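Long-range contacts in mitochondrial dynamics protein MID49 (Mus musculus, PDB 4WOY), which recruits the dynamin-related GTPase Drp1 (DNM1L) to the mitochondrial outer membrane, regulates its GTPase activity and is required for mitochondrial fission: residues Phe2-Leu6 and Leu272-Leu277; Trp98-Arg102 and Leu119-Leu124; Ala225-Leu231 and Trp267-Leu272. The protein carries 1 engineered substitution. All blocks are in the same frame, centred on the assembly; numbering follows the deposited sequence.

Contact 1: Phe2-Leu6 and Leu272-Leu277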
ATOM      1  N   PHE A   2      14.730   1.797 -28.229  1.00 70.99           N
ATOM      2  CA  PHE A   2      14.251   1.638 -26.870  1.00 63.76           C
ATOM      3  C   PHE A   2      12.740   1.659 -26.723  1.00 63.00           C
ATOM      4  O   PHE A   2      12.165   0.840 -26.003  1.00 58.56           O
ATOM      5  CB  PHE A   2      14.856   2.738 -26.012  1.00 62.31           C
ATOM      6  CG  PHE A   2      14.535   2.610 -24.563  1.00 68.27           C
ATOM      7  CD1 PHE A   2      15.104   1.593 -23.816  1.00 74.91           C
ATOM      8  CD2 PHE A   2      13.661   3.482 -23.938  1.00 73.21           C
ATOM      9  CE1 PHE A   2      14.826   1.463 -22.453  1.00 75.94           C
ATOM     10  CE2 PHE A   2      13.379   3.344 -22.585  1.00 74.67           C
ATOM     11  CZ  PHE A   2      13.961   2.336 -21.848  1.00 70.38           C
ATOM     12  N   GLN A   3      12.104   2.588 -27.424  1.00 68.85           N
ATOM     13  CA  GLN A   3      10.673   2.803 -27.298  1.00 61.83           C
ATOM     14  C   GLN A   3       9.910   1.516 -27.627  1.00 57.25           C
ATOM     15  O   GLN A   3       8.970   1.152 -26.919  1.00 51.72           O
ATOM     16  CB  GLN A   3      10.216   3.955 -28.203  1.00 64.04           C
ATOM     17  CG  GLN A   3       8.724   4.254 -28.130  1.00 59.93           C
ATOM     18  CD  GLN A   3       8.342   4.993 -26.848  1.00 68.27           C
ATOM     19  OE1 GLN A   3       9.207   5.457 -26.107  1.00 74.07           O
ATOM     20  NE2 GLN A   3       7.046   5.108 -26.587  1.00 67.78           N
ATOM     21  N   GLU A   4      10.330   0.823 -28.684  1.00 55.30           N
ATOM     22  CA  GLU A   4       9.641  -0.382 -29.128  1.00 50.69           C
ATOM     23  C   GLU A   4       9.724  -1.490 -28.075  1.00 51.23           C
ATOM     24  O   GLU A   4       8.718  -2.125 -27.736  1.00 51.20           O
ATOM     25  CB  GLU A   4      10.233  -0.869 -30.440  1.00 49.13           C
ATOM     26  CG  GLU A   4      10.207   0.169 -31.539  1.00 59.01           C
ATOM     27  CD  GLU A   4      10.946  -0.273 -32.792  1.00 59.79           C
ATOM     28  OE1 GLU A   4      11.569   0.595 -33.438  1.00 64.56           O
ATOM     29  OE2 GLU A   4      10.944  -1.484 -33.109  1.00 62.69           O
ATOM     30  N   ARG A   5      10.919  -1.695 -27.536  1.00 51.87           N
ATOM     31  CA  ARG A   5      11.125  -2.747 -26.544  1.00 55.36           C
ATOM     32  C   ARG A   5      10.383  -2.417 -25.263  1.00 51.92           C
ATOM     33  O   ARG A   5       9.940  -3.298 -24.537  1.00 48.11           O
ATOM     34  CB  ARG A   5      12.623  -2.956 -26.265  1.00 62.72           C
ATOM     35  CG  ARG A   5      13.448  -3.118 -27.533  1.00 79.86           C
ATOM     36  CD  ARG A   5      14.617  -4.096 -27.389  1.00 91.85           C
ATOM     37  NE  ARG A   5      15.623  -3.843 -28.426  1.00106.66           N
ATOM     38  CZ  ARG A   5      16.910  -4.182 -28.344  1.00113.79           C
ATOM     39  NH1 ARG A   5      17.377  -4.808 -27.267  1.00112.31           N
ATOM     40  NH2 ARG A   5      17.735  -3.891 -29.348  1.00116.85           N
ATOM     41  N   LEU A   6      10.267  -1.131 -24.978  1.00 51.34           N
ATOM     42  CA  LEU A   6       9.580  -0.703 -23.776  1.00 47.58           C
ATOM     43  C   LEU A   6       8.107  -1.014 -23.891  1.00 46.18           C
ATOM     44  O   LEU A   6       7.508  -1.535 -22.971  1.00 44.91           O
ATOM     45  CB  LEU A   6       9.798   0.792 -23.552  1.00 57.34           C
ATOM     46  CG  LEU A   6       9.192   1.338 -22.265  1.00 57.50           C
ATOM     47  CD1 LEU A   6      10.175   2.292 -21.598  1.00 57.12           C
ATOM     48  CD2 LEU A   6       7.846   1.997 -22.546  1.00 57.62           C
ATOM     49  N   LEU A 272       8.013   8.474 -22.981  1.00 52.06           N
ATOM     50  CA  LEU A 272       7.975   7.501 -21.897  1.00 46.10           C
ATOM     51  C   LEU A 272       9.326   6.827 -21.681  1.00 49.77           C
ATOM     52  O   LEU A 272       9.730   6.572 -20.551  1.00 52.82           O
ATOM     53  CB  LEU A 272       6.916   6.447 -22.175  1.00 41.09           C
ATOM     54  CG  LEU A 272       6.499   5.565 -21.001  1.00 44.71           C
ATOM     55  CD1 LEU A 272       6.330   6.353 -19.726  1.00 46.33           C
ATOM     56  CD2 LEU A 272       5.216   4.823 -21.349  1.00 46.52           C
ATOM     57  N   GLY A 273      10.020   6.548 -22.778  1.00 47.64           N
ATOM     58  CA  GLY A 273      11.328   5.931 -22.709  1.00 46.38           C
ATOM     59  C   GLY A 273      12.344   6.802 -21.992  1.00 52.40           C
ATOM     60  O   GLY A 273      13.134   6.311 -21.190  1.00 53.98           O
ATOM     61  N   GLU A 274      12.301   8.100 -22.272  1.00 55.79           N
ATOM     62  CA  GLU A 274      13.172   9.066 -21.619  1.00 59.52           C
ATOM     63  C   GLU A 274      12.821   9.265 -20.143  1.00 57.95           C
ATOM     64  O   GLU A 274      13.716   9.351 -19.303  1.00 66.04           O
ATOM     65  CB  GLU A 274      13.098  10.404 -22.340  1.00 67.14           C
ATOM     66  CG  GLU A 274      14.191  10.645 -23.343  1.00 80.68           C
ATOM     67  CD  GLU A 274      13.850  11.799 -24.246  1.00 95.05           C
ATOM     68  OE1 GLU A 274      13.224  12.762 -23.750  1.00 94.90           O
ATOM     69  OE2 GLU A 274      14.198  11.740 -25.444  1.00105.67           O
ATOM     70  N   ARG A 275      11.527   9.292 -19.828  1.00 56.03           N
ATOM     71  CA  ARG A 275      11.084   9.414 -18.440  1.00 57.94           C
ATOM     72  C   ARG A 275      11.524   8.214 -17.629  1.00 49.32           C
ATOM     73  O   ARG A 275      11.875   8.324 -16.438  1.00 45.14           O
ATOM     74  CB  ARG A 275       9.564   9.558 -18.363  1.00 48.26           C
ATOM     75  CG  ARG A 275       9.061  10.883 -18.884  1.00 47.30           C
ATOM     76  CD  ARG A 275       9.875  12.064 -18.354  1.00 49.00           C
ATOM     77  NE  ARG A 275       9.982  13.082 -19.395  1.00 65.95           N
ATOM     78  CZ  ARG A 275      11.106  13.428 -20.015  1.00 67.54           C
ATOM     79  NH1 ARG A 275      12.262  12.893 -19.659  1.00 60.49           N
ATOM     80  NH2 ARG A 275      11.072  14.352 -20.966  1.00 79.13           N
ATOM     81  N   PHE A 276      11.482   7.068 -18.294  1.00 49.93           N
ATOM     82  CA  PHE A 276      11.919   5.812 -17.721  1.00 50.65           C
ATOM     83  C   PHE A 276      13.408   5.855 -17.401  1.00 49.54           C
ATOM     84  O   PHE A 276      13.807   5.497 -16.300  1.00 47.22           O
ATOM     85  CB  PHE A 276      11.617   4.663 -18.677  1.00 49.98           C
ATOM     86  CG  PHE A 276      12.095   3.323 -18.192  1.00 46.72           C
ATOM     87  CD1 PHE A 276      11.286   2.527 -17.407  1.00 45.10           C
ATOM     88  CD2 PHE A 276      13.338   2.847 -18.549  1.00 49.57           C
ATOM     89  CE1 PHE A 276      11.726   1.278 -16.972  1.00 45.84           C
ATOM     90  CE2 PHE A 276      13.784   1.609 -18.111  1.00 46.66           C
ATOM     91  CZ  PHE A 276      12.987   0.830 -17.330  1.00 42.52           C
ATOM     92  N   LEU A 277      14.226   6.317 -18.346  1.00 47.07           N
ATOM     93  CA  LEU A 277      15.665   6.327 -18.119  1.00 49.89           C
ATOM     94  C   LEU A 277      15.985   7.347 -17.027  1.00 56.30           C
ATOM     95  O   LEU A 277      16.767   7.073 -16.110  1.00 62.84           O
ATOM     96  CB  LEU A 277      16.435   6.646 -19.402  1.00 55.33           C
ATOM     97  CG  LEU A 277      16.246   5.620 -20.530  1.00 64.89           C
ATOM     98  CD1 LEU A 277      17.013   5.979 -21.815  1.00 67.42           C
ATOM     99  CD2 LEU A 277      16.550   4.207 -20.077  1.00 58.77           C
TER

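Contact 2: Trp98-Arg102 and Leu119-Leu124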
ATOM      1  N   TRP A  98       2.440   7.036  13.673  1.00 42.29           N
ATOM      2  CA  TRP A  98       1.596   8.016  14.347  1.00 43.46           C
ATOM      3  C   TRP A  98       0.926   7.371  15.564  1.00 38.23           C
ATOM      4  O   TRP A  98       0.611   6.166  15.536  1.00 34.50           O
ATOM      5  CB  TRP A  98       0.538   8.576  13.374  1.00 39.50           C
ATOM      6  CG  TRP A  98       1.027   9.688  12.479  1.00 47.19           C
ATOM      7  CD1 TRP A  98       1.923   9.604  11.434  1.00 49.47           C
ATOM      8  CD2 TRP A  98       0.636  11.062  12.552  1.00 47.68           C
ATOM      9  NE1 TRP A  98       2.113  10.842  10.867  1.00 57.35           N
ATOM     10  CE2 TRP A  98       1.330  11.753  11.531  1.00 52.21           C
ATOM     11  CE3 TRP A  98      -0.232  11.771  13.380  1.00 50.64           C
ATOM     12  CZ2 TRP A  98       1.176  13.109  11.319  1.00 60.35           C
ATOM     13  CZ3 TRP A  98      -0.390  13.134  13.163  1.00 66.77           C
ATOM     14  CH2 TRP A  98       0.306  13.784  12.139  1.00 73.02           C
ATOM     15  N   ALA A  99       0.718   8.150  16.628  1.00 36.00           N
ATOM     16  CA  ALA A  99      -0.013   7.636  17.793  1.00 38.12           C
ATOM     17  C   ALA A  99      -1.428   8.191  17.788  1.00 32.89           C
ATOM     18  O   ALA A  99      -1.695   9.261  17.247  1.00 31.47           O
ATOM     19  CB  ALA A  99       0.682   7.963  19.097  1.00 30.21           C
ATOM     20  N   VAL A 100      -2.333   7.420  18.361  1.00 39.14           N
ATOM     21  CA  VAL A 100      -3.719   7.810  18.485  1.00 32.87           C
ATOM     22  C   VAL A 100      -3.999   7.923  19.995  1.00 37.70           C
ATOM     23  O   VAL A 100      -4.041   6.918  20.714  1.00 39.71           O
ATOM     24  CB  VAL A 100      -4.678   6.787  17.768  1.00 40.33           C
ATOM     25  CG1 VAL A 100      -6.112   7.219  17.877  1.00 37.33           C
ATOM     26  CG2 VAL A 100      -4.304   6.620  16.300  1.00 32.17           C
ATOM     27  N   ARG A 101      -4.162   9.163  20.460  1.00 39.25           N
ATOM     28  CA  ARG A 101      -4.235   9.488  21.884  1.00 34.43           C
ATOM     29  C   ARG A 101      -5.682   9.604  22.334  1.00 42.94           C
ATOM     30  O   ARG A 101      -6.485  10.335  21.753  1.00 44.27           O
ATOM     31  CB  ARG A 101      -3.498  10.808  22.166  1.00 43.08           C
ATOM     32  CG  ARG A 101      -3.336  11.175  23.633  1.00 44.39           C
ATOM     33  CD  ARG A 101      -2.872  12.637  23.804  1.00 49.43           C
ATOM     34  NE  ARG A 101      -1.422  12.787  23.711  1.00 67.81           N
ATOM     35  CZ  ARG A 101      -0.805  13.865  23.229  1.00 81.33           C
ATOM     36  NH1 ARG A 101      -1.510  14.903  22.769  1.00 95.20           N
ATOM     37  NH2 ARG A 101       0.524  13.903  23.194  1.00 82.23           N
ATOM     38  N   ARG A 102      -6.010   8.879  23.379  1.00 32.55           N
ATOM     39  CA  ARG A 102      -7.307   8.979  23.989  1.00 38.65           C
ATOM     40  C   ARG A 102      -7.336  10.306  24.738  1.00 43.84           C
ATOM     41  O   ARG A 102      -6.340  10.720  25.323  1.00 45.26           O
ATOM     42  CB  ARG A 102      -7.576   7.781  24.891  1.00 33.29           C
ATOM     43  CG  ARG A 102      -8.890   7.852  25.631  1.00 38.30           C
ATOM     44  CD  ARG A 102     -10.120   7.922  24.725  1.00 34.89           C
ATOM     45  NE  ARG A 102     -11.253   7.356  25.454  1.00 38.53           N
ATOM     46  CZ  ARG A 102     -11.982   8.020  26.350  1.00 39.00           C
ATOM     47  NH1 ARG A 102     -11.721   9.290  26.623  1.00 39.19           N
ATOM     48  NH2 ARG A 102     -12.979   7.411  26.983  1.00 39.14           N
ATOM     49  N   LEU A 119      -7.016   0.046  24.390  1.00 34.95           N
ATOM     50  CA  LEU A 119      -6.064   0.977  24.963  1.00 35.74           C
ATOM     51  C   LEU A 119      -4.891   0.264  25.632  1.00 40.63           C
ATOM     52  O   LEU A 119      -5.074  -0.648  26.424  1.00 47.85           O
ATOM     53  CB  LEU A 119      -6.758   1.889  25.979  1.00 37.18           C
ATOM     54  CG  LEU A 119      -7.613   3.055  25.501  1.00 40.22           C
ATOM     55  CD1 LEU A 119      -8.155   3.744  26.729  1.00 37.14           C
ATOM     56  CD2 LEU A 119      -6.762   4.001  24.699  1.00 33.10           C
ATOM     57  N   VAL A 120      -3.684   0.671  25.270  1.00 37.71           N
ATOM     58  CA  VAL A 120      -2.486   0.404  26.052  1.00 45.70           C
ATOM     59  C   VAL A 120      -2.011   1.727  26.626  1.00 52.95           C
ATOM     60  O   VAL A 120      -1.659   2.623  25.871  1.00 38.58           O
ATOM     61  CB  VAL A 120      -1.384  -0.250  25.209  1.00 33.60           C
ATOM     62  CG1 VAL A 120      -0.103  -0.386  26.022  1.00 31.68           C
ATOM     63  CG2 VAL A 120      -1.847  -1.592  24.770  1.00 34.74           C
ATOM     64  N   GLY A 121      -2.064   1.872  27.945  1.00 82.90           N
ATOM     65  CA  GLY A 121      -1.947   3.175  28.574  1.00 75.96           C
ATOM     66  C   GLY A 121      -3.011   4.141  28.098  1.00 67.95           C
ATOM     67  O   GLY A 121      -4.200   3.867  28.213  1.00 84.56           O
ATOM     68  N   GLY A 122      -2.582   5.268  27.539  1.00 45.00           N
ATOM     69  CA  GLY A 122      -3.504   6.260  27.014  1.00 65.31           C
ATOM     70  C   GLY A 122      -3.596   6.347  25.494  1.00 43.71           C
ATOM     71  O   GLY A 122      -4.027   7.359  24.949  1.00 39.97           O
ATOM     72  N   TYR A 123      -3.159   5.291  24.815  1.00 44.36           N
ATOM     73  CA  TYR A 123      -3.190   5.255  23.372  1.00 44.19           C
ATOM     74  C   TYR A 123      -3.910   4.051  22.840  1.00 38.02           C
ATOM     75  O   TYR A 123      -3.807   2.955  23.397  1.00 42.11           O
ATOM     76  CB  TYR A 123      -1.769   5.263  22.830  1.00 29.37           C
ATOM     77  CG  TYR A 123      -1.027   6.529  23.165  1.00 41.86           C
ATOM     78  CD1 TYR A 123      -1.087   7.641  22.315  1.00 35.87           C
ATOM     79  CD2 TYR A 123      -0.281   6.629  24.337  1.00 39.11           C
ATOM     80  CE1 TYR A 123      -0.414   8.822  22.631  1.00 42.18           C
ATOM     81  CE2 TYR A 123       0.404   7.810  24.665  1.00 45.90           C
ATOM     82  CZ  TYR A 123       0.319   8.898  23.811  1.00 47.71           C
ATOM     83  OH  TYR A 123       0.996  10.056  24.111  1.00 62.09           O
ATOM     84  N   LEU A 124      -4.615   4.257  21.739  1.00 39.97           N
ATOM     85  CA  LEU A 124      -5.251   3.176  21.023  1.00 27.58           C
ATOM     86  C   LEU A 124      -4.194   2.341  20.304  1.00 32.20           C
ATOM     87  O   LEU A 124      -3.510   2.827  19.400  1.00 39.04           O
ATOM     88  CB  LEU A 124      -6.252   3.730  20.018  1.00 28.04           C
ATOM     89  CG  LEU A 124      -7.084   2.748  19.213  1.00 42.35           C
ATOM     90  CD1 LEU A 124      -7.962   1.966  20.144  1.00 27.93           C
ATOM     91  CD2 LEU A 124      -7.907   3.540  18.227  1.00 43.60           C
TER

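Contact 3: Ala225-Leu231 and Trp267-Leu272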
ATOM      1  N   ALA A 225      -2.905  14.427 -20.322  1.00 57.99           N
ATOM      2  CA  ALA A 225      -2.970  13.055 -20.832  1.00 59.60           C
ATOM      3  C   ALA A 225      -1.646  12.338 -20.614  1.00 60.17           C
ATOM      4  O   ALA A 225      -1.175  11.609 -21.493  1.00 57.57           O
ATOM      5  CB  ALA A 225      -3.346  13.036 -22.318  1.00 56.08           C
ATOM      6  N   GLY A 226      -1.050  12.559 -19.443  1.00 52.67           N
ATOM      7  CA  GLY A 226       0.295  12.098 -19.175  1.00 46.39           C
ATOM      8  C   GLY A 226       0.411  10.617 -18.889  1.00 44.55           C
ATOM      9  O   GLY A 226      -0.590   9.932 -18.676  1.00 44.44           O
ATOM     10  N   THR A 227       1.652  10.138 -18.864  1.00 53.91           N
ATOM     11  CA  THR A 227       1.955   8.729 -18.661  1.00 54.57           C
ATOM     12  C   THR A 227       2.679   8.456 -17.348  1.00 51.14           C
ATOM     13  O   THR A 227       3.395   7.452 -17.216  1.00 46.57           O
ATOM     14  CB  THR A 227       2.825   8.204 -19.796  1.00 59.01           C
ATOM     15  OG1 THR A 227       3.936   9.093 -19.962  1.00 62.79           O
ATOM     16  CG2 THR A 227       2.041   8.151 -21.099  1.00 59.10           C
ATOM     17  N   ARG A 228       2.516   9.345 -16.377  1.00 38.85           N
ATOM     18  CA  ARG A 228       3.195   9.153 -15.102  1.00 44.00           C
ATOM     19  C   ARG A 228       2.789   7.826 -14.455  1.00 45.44           C
ATOM     20  O   ARG A 228       3.654   7.018 -14.122  1.00 49.90           O
ATOM     21  CB  ARG A 228       2.892  10.312 -14.145  1.00 38.15           C
ATOM     22  CG  ARG A 228       3.389  11.658 -14.632  1.00 41.96           C
ATOM     23  CD  ARG A 228       2.646  12.791 -13.927  1.00 44.21           C
ATOM     24  NE  ARG A 228       2.966  14.107 -14.483  1.00 47.97           N
ATOM     25  CZ  ARG A 228       2.302  14.675 -15.485  1.00 52.30           C
ATOM     26  NH1 ARG A 228       1.290  14.032 -16.066  1.00 46.69           N
ATOM     27  NH2 ARG A 228       2.653  15.883 -15.908  1.00 49.70           N
ATOM     28  N   ARG A 229       1.483   7.597 -14.308  1.00 36.06           N
ATOM     29  CA  ARG A 229       0.979   6.387 -13.653  1.00 45.36           C
ATOM     30  C   ARG A 229       1.340   5.154 -14.452  1.00 41.78           C
ATOM     31  O   ARG A 229       1.585   4.079 -13.903  1.00 34.13           O
ATOM     32  CB  ARG A 229      -0.540   6.433 -13.467  1.00 42.55           C
ATOM     33  CG  ARG A 229      -1.042   7.319 -12.349  1.00 43.78           C
ATOM     34  CD  ARG A 229      -2.535   7.508 -12.496  1.00 50.86           C
ATOM     35  NE  ARG A 229      -2.846   7.933 -13.866  1.00 65.37           N
ATOM     36  CZ  ARG A 229      -4.034   7.816 -14.456  1.00 65.29           C
ATOM     37  NH1 ARG A 229      -5.066   7.276 -13.814  1.00 70.80           N
ATOM     38  NH2 ARG A 229      -4.188   8.238 -15.698  1.00 52.66           N
ATOM     39  N   ARG A 230       1.364   5.312 -15.763  1.00 41.15           N
ATOM     40  CA  ARG A 230       1.797   4.240 -16.631  1.00 40.34           C
ATOM     41  C   ARG A 230       3.281   3.903 -16.359  1.00 39.58           C
ATOM     42  O   ARG A 230       3.667   2.728 -16.325  1.00 44.68           O
ATOM     43  CB  ARG A 230       1.545   4.648 -18.082  1.00 45.63           C
ATOM     44  CG  ARG A 230       2.041   3.688 -19.103  1.00 44.64           C
ATOM     45  CD  ARG A 230       1.182   3.757 -20.357  1.00 46.39           C
ATOM     46  NE  ARG A 230       1.933   3.254 -21.495  1.00 52.57           N
ATOM     47  CZ  ARG A 230       1.784   3.698 -22.729  1.00 52.44           C
ATOM     48  NH1 ARG A 230       0.894   4.650 -22.982  1.00 53.72           N
ATOM     49  NH2 ARG A 230       2.528   3.185 -23.700  1.00 49.18           N
ATOM     50  N   LEU A 231       4.097   4.936 -16.144  1.00 42.22           N
ATOM     51  CA  LEU A 231       5.513   4.756 -15.829  1.00 43.95           C
ATOM     52  C   LEU A 231       5.716   4.077 -14.473  1.00 37.79           C
ATOM     53  O   LEU A 231       6.639   3.279 -14.296  1.00 41.95           O
ATOM     54  CB  LEU A 231       6.260   6.101 -15.858  1.00 45.68           C
ATOM     55  CG  LEU A 231       7.721   5.999 -15.382  1.00 42.71           C
ATOM     56  CD1 LEU A 231       8.538   5.153 -16.335  1.00 38.12           C
ATOM     57  CD2 LEU A 231       8.381   7.362 -15.193  1.00 45.08           C
ATOM     58  N   TRP A 267       5.458  14.253 -20.772  1.00 60.22           N
ATOM     59  CA  TRP A 267       4.870  13.051 -20.179  1.00 53.50           C
ATOM     60  C   TRP A 267       3.959  12.318 -21.173  1.00 55.87           C
ATOM     61  O   TRP A 267       3.027  11.614 -20.784  1.00 61.48           O
ATOM     62  CB  TRP A 267       4.131  13.402 -18.882  1.00 46.18           C
ATOM     63  CG  TRP A 267       5.076  13.537 -17.720  1.00 51.12           C
ATOM     64  CD1 TRP A 267       5.472  14.689 -17.090  1.00 51.01           C
ATOM     65  CD2 TRP A 267       5.710  12.456 -17.014  1.00 51.71           C
ATOM     66  NE1 TRP A 267       6.337  14.386 -16.057  1.00 53.65           N
ATOM     67  CE2 TRP A 267       6.495  13.026 -15.991  1.00 50.19           C
ATOM     68  CE3 TRP A 267       5.691  11.060 -17.158  1.00 52.55           C
ATOM     69  CZ2 TRP A 267       7.251  12.254 -15.121  1.00 45.35           C
ATOM     70  CZ3 TRP A 267       6.439  10.294 -16.301  1.00 47.66           C
ATOM     71  CH2 TRP A 267       7.214  10.891 -15.290  1.00 49.08           C
ATOM     72  N   THR A 268       4.266  12.479 -22.455  1.00 49.39           N
ATOM     73  CA  THR A 268       3.608  11.732 -23.511  1.00 54.73           C
ATOM     74  C   THR A 268       4.168  10.328 -23.571  1.00 50.92           C
ATOM     75  O   THR A 268       5.225  10.042 -23.001  1.00 56.40           O
ATOM     76  CB  THR A 268       3.834  12.364 -24.896  1.00 63.31           C
ATOM     77  OG1 THR A 268       5.239  12.373 -25.158  1.00 60.64           O
ATOM     78  CG2 THR A 268       3.284  13.798 -24.988  1.00 56.63           C
ATOM     79  N   GLU A 269       3.470   9.453 -24.286  1.00 48.72           N
ATOM     80  CA  GLU A 269       3.972   8.109 -24.538  1.00 52.27           C
ATOM     81  C   GLU A 269       5.286   8.194 -25.318  1.00 57.05           C
ATOM     82  O   GLU A 269       6.204   7.393 -25.136  1.00 54.23           O
ATOM     83  CB  GLU A 269       2.927   7.289 -25.297  1.00 52.30           C
ATOM     84  CG  GLU A 269       3.305   5.832 -25.472  1.00 47.42           C
ATOM     85  CD  GLU A 269       2.381   5.092 -26.395  1.00 49.72           C
ATOM     86  OE1 GLU A 269       1.440   4.439 -25.885  1.00 56.71           O
ATOM     87  OE2 GLU A 269       2.579   5.178 -27.625  1.00 55.50           O
ATOM     88  N   GLU A 270       5.373   9.208 -26.164  1.00 51.56           N
ATOM     89  CA  GLU A 270       6.539   9.414 -26.996  1.00 60.41           C
ATOM     90  C   GLU A 270       7.795   9.582 -26.140  1.00 59.72           C
ATOM     91  O   GLU A 270       8.883   9.118 -26.515  1.00 54.15           O
ATOM     92  CB  GLU A 270       6.313  10.634 -27.887  1.00 57.64           C
ATOM     93  CG  GLU A 270       7.467  10.974 -28.795  1.00 67.23           C
ATOM     94  CD  GLU A 270       7.163  12.147 -29.699  1.00 76.24           C
ATOM     95  OE1 GLU A 270       8.102  12.632 -30.356  1.00 84.39           O
ATOM     96  OE2 GLU A 270       5.990  12.584 -29.759  1.00 76.81           O
ATOM     97  N   ALA A 271       7.625  10.228 -24.987  1.00 57.61           N
ATOM     98  CA  ALA A 271       8.736  10.520 -24.075  1.00 58.65           C
ATOM     99  C   ALA A 271       8.824   9.527 -22.932  1.00 52.91           C
ATOM    100  O   ALA A 271       9.615   9.712 -22.017  1.00 54.89           O
ATOM    101  CB  ALA A 271       8.603  11.942 -23.511  1.00 56.80           C
ATOM    102  N   LEU A 272       8.013   8.474 -22.981  1.00 52.06           N
ATOM    103  CA  LEU A 272       7.975   7.501 -21.897  1.00 46.10           C
ATOM    104  C   LEU A 272       9.326   6.827 -21.681  1.00 49.77           C
ATOM    105  O   LEU A 272       9.730   6.572 -20.551  1.00 52.82           O
ATOM    106  CB  LEU A 272       6.916   6.447 -22.175  1.00 41.09           C
ATOM    107  CG  LEU A 272       6.499   5.565 -21.001  1.00 44.71           C
ATOM    108  CD1 LEU A 272       6.330   6.353 -19.726  1.00 46.33           C
ATOM    109  CD2 LEU A 272       5.216   4.823 -21.349  1.00 46.52           C
TER

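Contact 1: Phe2-Leu6 and Leu272-Leu277
The first turns of helix 2-14 and helix 272-288 meet almost at right angles, their short axes crossing at 85° with a closest approach of 9.7 Å. Apolar packing does most of the work. Phe2 points at the other helix and puts CZ 3.4 Å from Phe276 CD2 and 3.7 Å from Leu277 CD2; the two phenyl rings are inclined at 43° with centroids 5.7 Å apart, an oblique pairing. One turn on, Leu6 lays CD1 4.0 Å from Phe276 CB and also 4.0 Å from Gly273 CA, while its CD2 lies 4.0 Å from Leu272 CD2.

Close backbone approach comes from Gly273, whose CA is 5.6 Å from the CA of Gln3. A CB here would run into the Phe2 ring, so the bare backbone lets that ring settle with CE2 3.3 Å from Gly273 O.

No hydrogen bond joins the two segments. Gln3 OE1 stops 3.6 Å from Gly273 N, and its NE2 instead bonds to the carbonyl oxygen of Glu269.

Leu234 and Ile238 of helix 228-241 continue the apolar layer beneath Leu6 and Phe276, and Phe329 at the C-terminus meets the Phe2 ring. The arrangement is a near-orthogonal helix-helix packing with glycine at the crossing, joining the N-terminal helix to the Mab-21-like helical region.

Contact 2: Trp98-Arg102 and Leu119-Leu124
Two backbone hydrogen bonds hold these segments together: Leu124 N to Val100 O at 2.9 Å, and Arg102 N to Gly122 O at 3.0 Å. They flank Arg101 and Tyr123, whose CA atoms are 4.6 Å apart in a single beta bridge. Tyr123 CA adds a CA-H...O contact to Val100 O at 3.2 Å.

The 119-124 segment is a tight hairpin, closed by a type II' turn from Val120 to Tyr123. Gly121 takes the positive phi (58°) that this turn needs at its first corner, and Val120 N to Tyr123 O (3.0 Å) and Tyr123 N to Val120 O (3.2 Å) pair its ends.

Side chains pack around this backbone core. The Tyr123 ring reaches over to strand 98-102, with CD1 3.7 Å from Ala99 CB, and its OH comes within 3.7 Å of Arg101 NE. Val100 CG1 touches Leu124 CB at 4.1 Å, and Arg102 CB meets Leu119 CD2 at 3.9 Å before the guanidinium turns off to Asp116 and the carbonyl of His108.

Strand 97-102 also pairs with strands 82-86 and 205-208 in the main mixed sheet, so the hairpin docks at its C-terminal end, with Leu124 resting on Leu129 of helix 126-139.

Contact 3: Ala225-Leu231 and Trp267-Leu272
Here the loop leading into helix 272-288 docks on the N-terminal end of helix 228-241, a junction within the helical part of the domain. Trp267 O receives two hydrogen bonds from Thr227, both 2.8 Å: one from OG1 and a weak one from the backbone N. Gly226 CA adds a CA-H...O contact to Trp267 O at 3.2 Å. The indole lies under Arg228, whose CG sits 3.4 Å from the centroid of the Trp267 six-membered ring (CH-pi) and whose CZ is 3.9 Å from that of the five-membered ring, a cation-pi stack. Leu231 CD2 meets Trp267 CZ3 at 3.7 Å, and Leu231 CB lies 3.9 Å from Leu272 CD1. Farther out, Arg230 NH2 forms a salt bridge to Glu269 OE1 at 2.7 Å. Thr268 OG1 accepts from Ala271 N at 3.2 Å, an ST motif.

Arg228 also bridges to Asp221 and Asp224, and Arg230 has a second acid in Glu10. The chemistry therefore joins apolar and aromatic packing to a charge network linking several helices.

How the contacts relate
Contacts 1 and 3 are neighbours, with centres 10 Å apart, and both use Leu272 at the start of helix 272-288. Gln3 of contact 1 bonds to Glu269 of contact 3, so the N-terminal helix, helix 228-241 and helix 272-288 pack together at one corner of the helical region. Contact 2 lies across the chain's centre, about 48 Å from contact 1 and 43 Å from contact 3 between centres, on strand 97-102 of the mixed sheet of the nucleotidyltransferase-like region. Along the sequence, contact 2 comes before contact 3, and both are nested inside the long loop that contact 1 closes. The chain thus returns to its N-terminal helix after building the sheet region.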